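PDB 1V43: sugar-binding transport ATP-binding protein from Pyrococcus horikoshii, which probably binds and hydrolyses ATP to drive sugar uptake, serving as the nucleotide-binding subunit of an ABC transporter. Local coordinates for residues L128-E133 / R181-K186; P245-L250 / H361-D366. All coordinates share one frame; numbering follows the deposited sequence.

Interaction 1 of 2, residues L128-E133 / R181-K186; sequences LLQIEE and RAEIKK
The Schellman motif that closes helix 115-128, with Gln-130 at positive phi (58°), faces helix 174-191, and Leu-129 and Gln-130 meet Glu-183. The backbones stay well apart: the nearest CA atoms, those of Leu-129 and Glu-183, are 8.1 Å from each other. Glu-183 bridges the distance because its CG lies opposite the backbone N (chi1 179°) and the chain then bends at chi2, which carries the carboxylate out from the helix to the end of its neighbour. There OE2 of Glu-183 comes to 4.0 Å from CD1 of Leu-129, the methyl bordering the charged group, and to 4.1 Å from the carbonyl O of Leu-128. On the other residue of the turn, OE1 of Gln-130 lies 3.5 Å from OE2 of Glu-183, with the amide and carboxylate planes 32° apart. As modelled this is oxygen beside oxygen, so the pair gives no bonding grip; the oxygens gathered near Glu-183 would probably raise its pKa. With 104 Å² buried in all, the contact is slight. The turn is also held by Arg-149 of helix 147-156, which donates through NE to O of Leu-129 and through NH2 to O of Gln-130. On the helix 174-191 side, Leu-128 and Leu-129 both pack on Leu-187, while Lys-186 forms a salt bridge with Asp-315 of the second subunit. A Schellman C-cap set beside the flank of another helix is consistent with one of the places where the helical part of an ABC ATPase domain meets its P-loop core.

Interaction 2 of 2, residues P245-L250 / H361-D366; sequences PEMNIL and HVFDKD
Three torsions of Met-247 aim its thioether at two rings: CG stands opposite the backbone N (chi1 168°), the next bond is also extended, and the last turns back (chi3 -63°) to lay CE beside His-361 and leave SD near Phe-363. CE is 3.3 Å from CD2 of His-361, a close approach that meets the imidazole obliquely, and SD sits 4.7 Å from the centroid of the same ring. Toward Phe-363 the sulfur takes another position: it lies 5.2 Å from the ring centroid and 77° off the ring normal, hence at the edge, in a Met-aromatic contact with CE1 and CZ of Phe-363 both 4.1 Å from SD. CE1 is also met by CD1 of Ile-249 at 4.2 Å, the two side chains crossing at about a right angle. Replacing Met-247 with an alanine would remove both sulfur and methyl, and would probably leave a gap between the His-361 and Phe-363 rings and strand 248-255, setting those rings freer to turn. The backbones do not pair directly: CA of Ile-249 and CA of Val-362 are 9.0 Å apart, the spacing of strands with one between them. The intervening strand is 283-288, which hydrogen-bonds through Ile-288 to Asn-248 and through Gly-287 to His-361. Over this face of the sheet runs helix 236-241, where Ala-239 touches both Met-247 and Phe-363, Thr-240 touches Ile-249 and Val-236 touches Phe-363, so the thioether and phenyl ring are packed between sheet and helix.

From the N terminus the chain first lays down the antiparallel sheet, the P-loop with its helix 50-58 and two strands of the mixed sheet. Interaction 1 then closes a loop of 47 residues, from the end of helix 115-128 through helix 147-156 and strand 162-166 to helix 174-191, and the remaining strands of that sheet follow. Only afterwards does interaction 2 open, closing a loop of 110 residues that contains strands but no helix. The two loops run in series and neither nest nor cross. Their centres are 40 Å apart, on opposite sides of the chain's centre: one ties helices within the ATPase domain, the other joins the first and last strands of the C-terminal beta domain.

Interaction 1 of 2, residues L128-E133 / R181-K186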
# COMPACT_ATOMS: atom_id res chain seq x y z
N LEU A 128 12.62 27.79 0.69
CA LEU A 128 12.96 26.42 1.07
C LEU A 128 11.87 25.43 0.68
O LEU A 128 12.17 24.30 0.32
CB LEU A 128 13.23 26.32 2.57
CG LEU A 128 14.62 26.80 2.97
CD1 LEU A 128 14.74 26.89 4.47
CD2 LEU A 128 15.65 25.86 2.40
N LEU A 129 10.62 25.85 0.75
CA LEU A 129 9.51 24.98 0.38
C LEU A 129 9.09 25.18 -1.09
O LEU A 129 8.15 24.55 -1.56
CB LEU A 129 8.33 25.23 1.31
CG LEU A 129 8.26 24.49 2.66
CD1 LEU A 129 8.12 23.00 2.39
CD2 LEU A 129 9.49 24.79 3.53
N GLN A 130 9.79 26.06 -1.80
CA GLN A 130 9.48 26.35 -3.20
C GLN A 130 8.05 26.85 -3.36
O GLN A 130 7.34 26.45 -4.28
CB GLN A 130 9.71 25.10 -4.07
CG GLN A 130 11.18 24.76 -4.27
CD GLN A 130 11.42 23.26 -4.33
OE1 GLN A 130 11.12 22.53 -3.38
NE2 GLN A 130 11.96 22.79 -5.46
N ILE A 131 7.62 27.71 -2.45
CA ILE A 131 6.28 28.27 -2.55
C ILE A 131 6.33 29.79 -2.59
O ILE A 131 5.32 30.44 -2.33
CB ILE A 131 5.40 27.83 -1.34
CG1 ILE A 131 6.16 28.09 -0.04
CG2 ILE A 131 5.00 26.36 -1.48
CD1 ILE A 131 5.29 27.99 1.20
N GLU A 132 7.48 30.37 -2.93
CA GLU A 132 7.61 31.83 -2.98
C GLU A 132 6.58 32.50 -3.88
O GLU A 132 6.19 33.64 -3.63
CB GLU A 132 8.99 32.28 -3.47
CG GLU A 132 10.14 31.35 -3.14
CD GLU A 132 10.48 30.42 -4.30
OE1 GLU A 132 9.71 29.47 -4.60
OE2 GLU A 132 11.53 30.66 -4.93
N GLU A 133 6.13 31.79 -4.91
CA GLU A 133 5.18 32.34 -5.87
C GLU A 133 3.73 32.24 -5.42
O GLU A 133 2.83 32.64 -6.15
CB GLU A 133 5.32 31.63 -7.23
CG GLU A 133 6.73 31.15 -7.64
CD GLU A 133 7.77 32.26 -7.79
OE1 GLU A 133 8.78 32.03 -8.49
OE2 GLU A 133 7.60 33.34 -7.20
N ARG A 181 6.80 12.94 1.32
CA ARG A 181 7.86 12.26 2.07
C ARG A 181 9.20 12.76 1.58
O ARG A 181 10.04 13.21 2.37
CB ARG A 181 7.80 10.75 1.87
CG ARG A 181 6.63 10.08 2.57
CD ARG A 181 6.48 8.65 2.15
NE ARG A 181 5.23 8.09 2.65
CZ ARG A 181 4.65 7.01 2.14
NH1 ARG A 181 5.22 6.38 1.11
NH2 ARG A 181 3.50 6.57 2.63
N ALA A 182 9.41 12.69 0.27
CA ALA A 182 10.65 13.15 -0.34
C ALA A 182 10.89 14.62 -0.05
O ALA A 182 12.00 15.02 0.30
CB ALA A 182 10.62 12.91 -1.85
N GLU A 183 9.86 15.44 -0.22
CA GLU A 183 9.98 16.88 0.04
C GLU A 183 10.43 17.13 1.49
O GLU A 183 11.42 17.80 1.73
CB GLU A 183 8.62 17.54 -0.21
CG GLU A 183 8.57 19.03 0.03
CD GLU A 183 9.53 19.79 -0.86
OE1 GLU A 183 9.92 19.24 -1.91
OE2 GLU A 183 9.88 20.95 -0.51
N ILE A 184 9.73 16.56 2.46
CA ILE A 184 10.08 16.74 3.86
C ILE A 184 11.50 16.24 4.19
O ILE A 184 12.28 16.96 4.82
CB ILE A 184 9.01 16.09 4.76
CG1 ILE A 184 7.76 16.98 4.75
CG2 ILE A 184 9.54 15.90 6.21
CD1 ILE A 184 6.50 16.32 5.28
N LYS A 185 11.85 15.03 3.73
CA LYS A 185 13.16 14.45 3.99
C LYS A 185 14.30 15.31 3.42
O LYS A 185 15.27 15.61 4.12
CB LYS A 185 13.23 13.02 3.43
CG LYS A 185 14.54 12.28 3.75
CD LYS A 185 15.02 12.57 5.18
CE LYS A 185 16.34 11.90 5.51
NZ LYS A 185 16.18 10.50 5.96
N LYS A 186 14.18 15.73 2.17
CA LYS A 186 15.22 16.57 1.57
C LYS A 186 15.37 17.89 2.31
O LYS A 186 16.48 18.38 2.49
CB LYS A 186 14.92 16.86 0.11
CG LYS A 186 15.02 15.69 -0.83
CD LYS A 186 14.63 16.22 -2.19
CE LYS A 186 14.60 15.19 -3.27
NZ LYS A 186 14.05 15.84 -4.50

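Interaction 2 of 2, residues P245-L250 / H361-D366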
# COMPACT_ATOMS: atom_id res chain seq x y z
N PRO A 245 4.49 -7.82 1.43
CA PRO A 245 3.99 -8.85 2.35
C PRO A 245 5.01 -9.13 3.45
O PRO A 245 6.22 -9.06 3.23
CB PRO A 245 3.85 -10.08 1.45
CG PRO A 245 3.72 -9.53 0.09
CD PRO A 245 4.60 -8.34 0.06
N GLU A 246 4.51 -9.50 4.62
CA GLU A 246 5.31 -9.81 5.79
C GLU A 246 6.25 -11.00 5.70
O GLU A 246 6.07 -11.90 4.89
CB GLU A 246 4.36 -10.03 6.97
CG GLU A 246 3.68 -8.78 7.46
CD GLU A 246 2.69 -9.06 8.58
OE1 GLU A 246 2.83 -10.10 9.27
OE2 GLU A 246 1.77 -8.23 8.77
N MET A 247 7.26 -11.02 6.56
CA MET A 247 8.20 -12.13 6.61
C MET A 247 7.46 -13.40 7.01
O MET A 247 6.63 -13.36 7.92
CB MET A 247 9.28 -11.86 7.65
CG MET A 247 10.16 -13.08 7.98
SD MET A 247 11.40 -12.76 9.28
CE MET A 247 12.41 -11.48 8.47
N ASN A 248 7.75 -14.51 6.34
CA ASN A 248 7.11 -15.78 6.68
C ASN A 248 7.68 -16.28 8.01
O ASN A 248 8.90 -16.38 8.17
CB ASN A 248 7.38 -16.82 5.59
CG ASN A 248 6.81 -16.41 4.25
OD1 ASN A 248 7.54 -16.07 3.32
ND2 ASN A 248 5.49 -16.44 4.15
N ILE A 249 6.81 -16.59 8.96
CA ILE A 249 7.24 -17.10 10.26
C ILE A 249 6.74 -18.53 10.43
O ILE A 249 5.54 -18.78 10.54
CB ILE A 249 6.70 -16.22 11.43
CG1 ILE A 249 7.22 -14.78 11.29
CG2 ILE A 249 7.16 -16.79 12.76
CD1 ILE A 249 8.72 -14.66 11.39
N LEU A 250 7.67 -19.49 10.43
CA LEU A 250 7.30 -20.89 10.57
C LEU A 250 7.90 -21.56 11.79
O LEU A 250 9.10 -21.46 12.05
CB LEU A 250 7.72 -21.67 9.32
CG LEU A 250 7.13 -21.20 7.99
CD1 LEU A 250 7.51 -22.20 6.90
CD2 LEU A 250 5.63 -21.08 8.11
N HIS A 361 16.18 -16.17 9.07
CA HIS A 361 16.17 -15.73 10.47
C HIS A 361 15.61 -16.87 11.34
O HIS A 361 14.88 -17.74 10.87
CB HIS A 361 15.29 -14.49 10.64
CG HIS A 361 15.71 -13.33 9.79
ND1 HIS A 361 16.69 -12.44 10.16
CD2 HIS A 361 15.31 -12.96 8.54
CE1 HIS A 361 16.89 -11.57 9.18
NE2 HIS A 361 16.07 -11.86 8.19
N VAL A 362 15.98 -16.84 12.62
CA VAL A 362 15.52 -17.83 13.60
C VAL A 362 15.28 -17.07 14.90
O VAL A 362 16.17 -16.40 15.40
CB VAL A 362 16.59 -18.91 13.86
CG1 VAL A 362 16.00 -19.98 14.79
CG2 VAL A 362 17.09 -19.51 12.55
N PHE A 363 14.07 -17.17 15.45
CA PHE A 363 13.76 -16.48 16.69
C PHE A 363 13.37 -17.46 17.80
O PHE A 363 12.66 -18.45 17.55
CB PHE A 363 12.59 -15.49 16.48
CG PHE A 363 12.76 -14.57 15.28
CD1 PHE A 363 12.48 -15.03 14.00
CD2 PHE A 363 13.18 -13.25 15.45
CE1 PHE A 363 12.61 -14.18 12.89
CE2 PHE A 363 13.32 -12.39 14.35
CZ PHE A 363 13.03 -12.86 13.07
N ASP A 364 13.82 -17.20 19.02
CA ASP A 364 13.47 -18.04 20.15
C ASP A 364 11.95 -18.03 20.20
O ASP A 364 11.35 -16.97 20.12
CB ASP A 364 14.03 -17.46 21.44
CG ASP A 364 13.62 -18.26 22.66
OD1 ASP A 364 12.42 -18.24 23.01
OD2 ASP A 364 14.49 -18.93 23.24
N LYS A 365 11.33 -19.19 20.34
CA LYS A 365 9.87 -19.24 20.36
C LYS A 365 9.20 -18.60 21.57
O LYS A 365 8.05 -18.17 21.49
CB LYS A 365 9.37 -20.69 20.23
CG LYS A 365 7.85 -20.76 20.11
CD LYS A 365 7.30 -22.18 20.09
CE LYS A 365 5.78 -22.13 20.21
NZ LYS A 365 5.15 -23.47 20.39
N ASP A 366 9.91 -18.54 22.70
CA ASP A 366 9.31 -17.95 23.89
C ASP A 366 9.49 -16.44 23.98
O ASP A 366 8.51 -15.72 24.16
CB ASP A 366 9.86 -18.62 25.15
CG ASP A 366 9.52 -20.09 25.22
OD1 ASP A 366 8.33 -20.43 25.03
OD2 ASP A 366 10.43 -20.90 25.46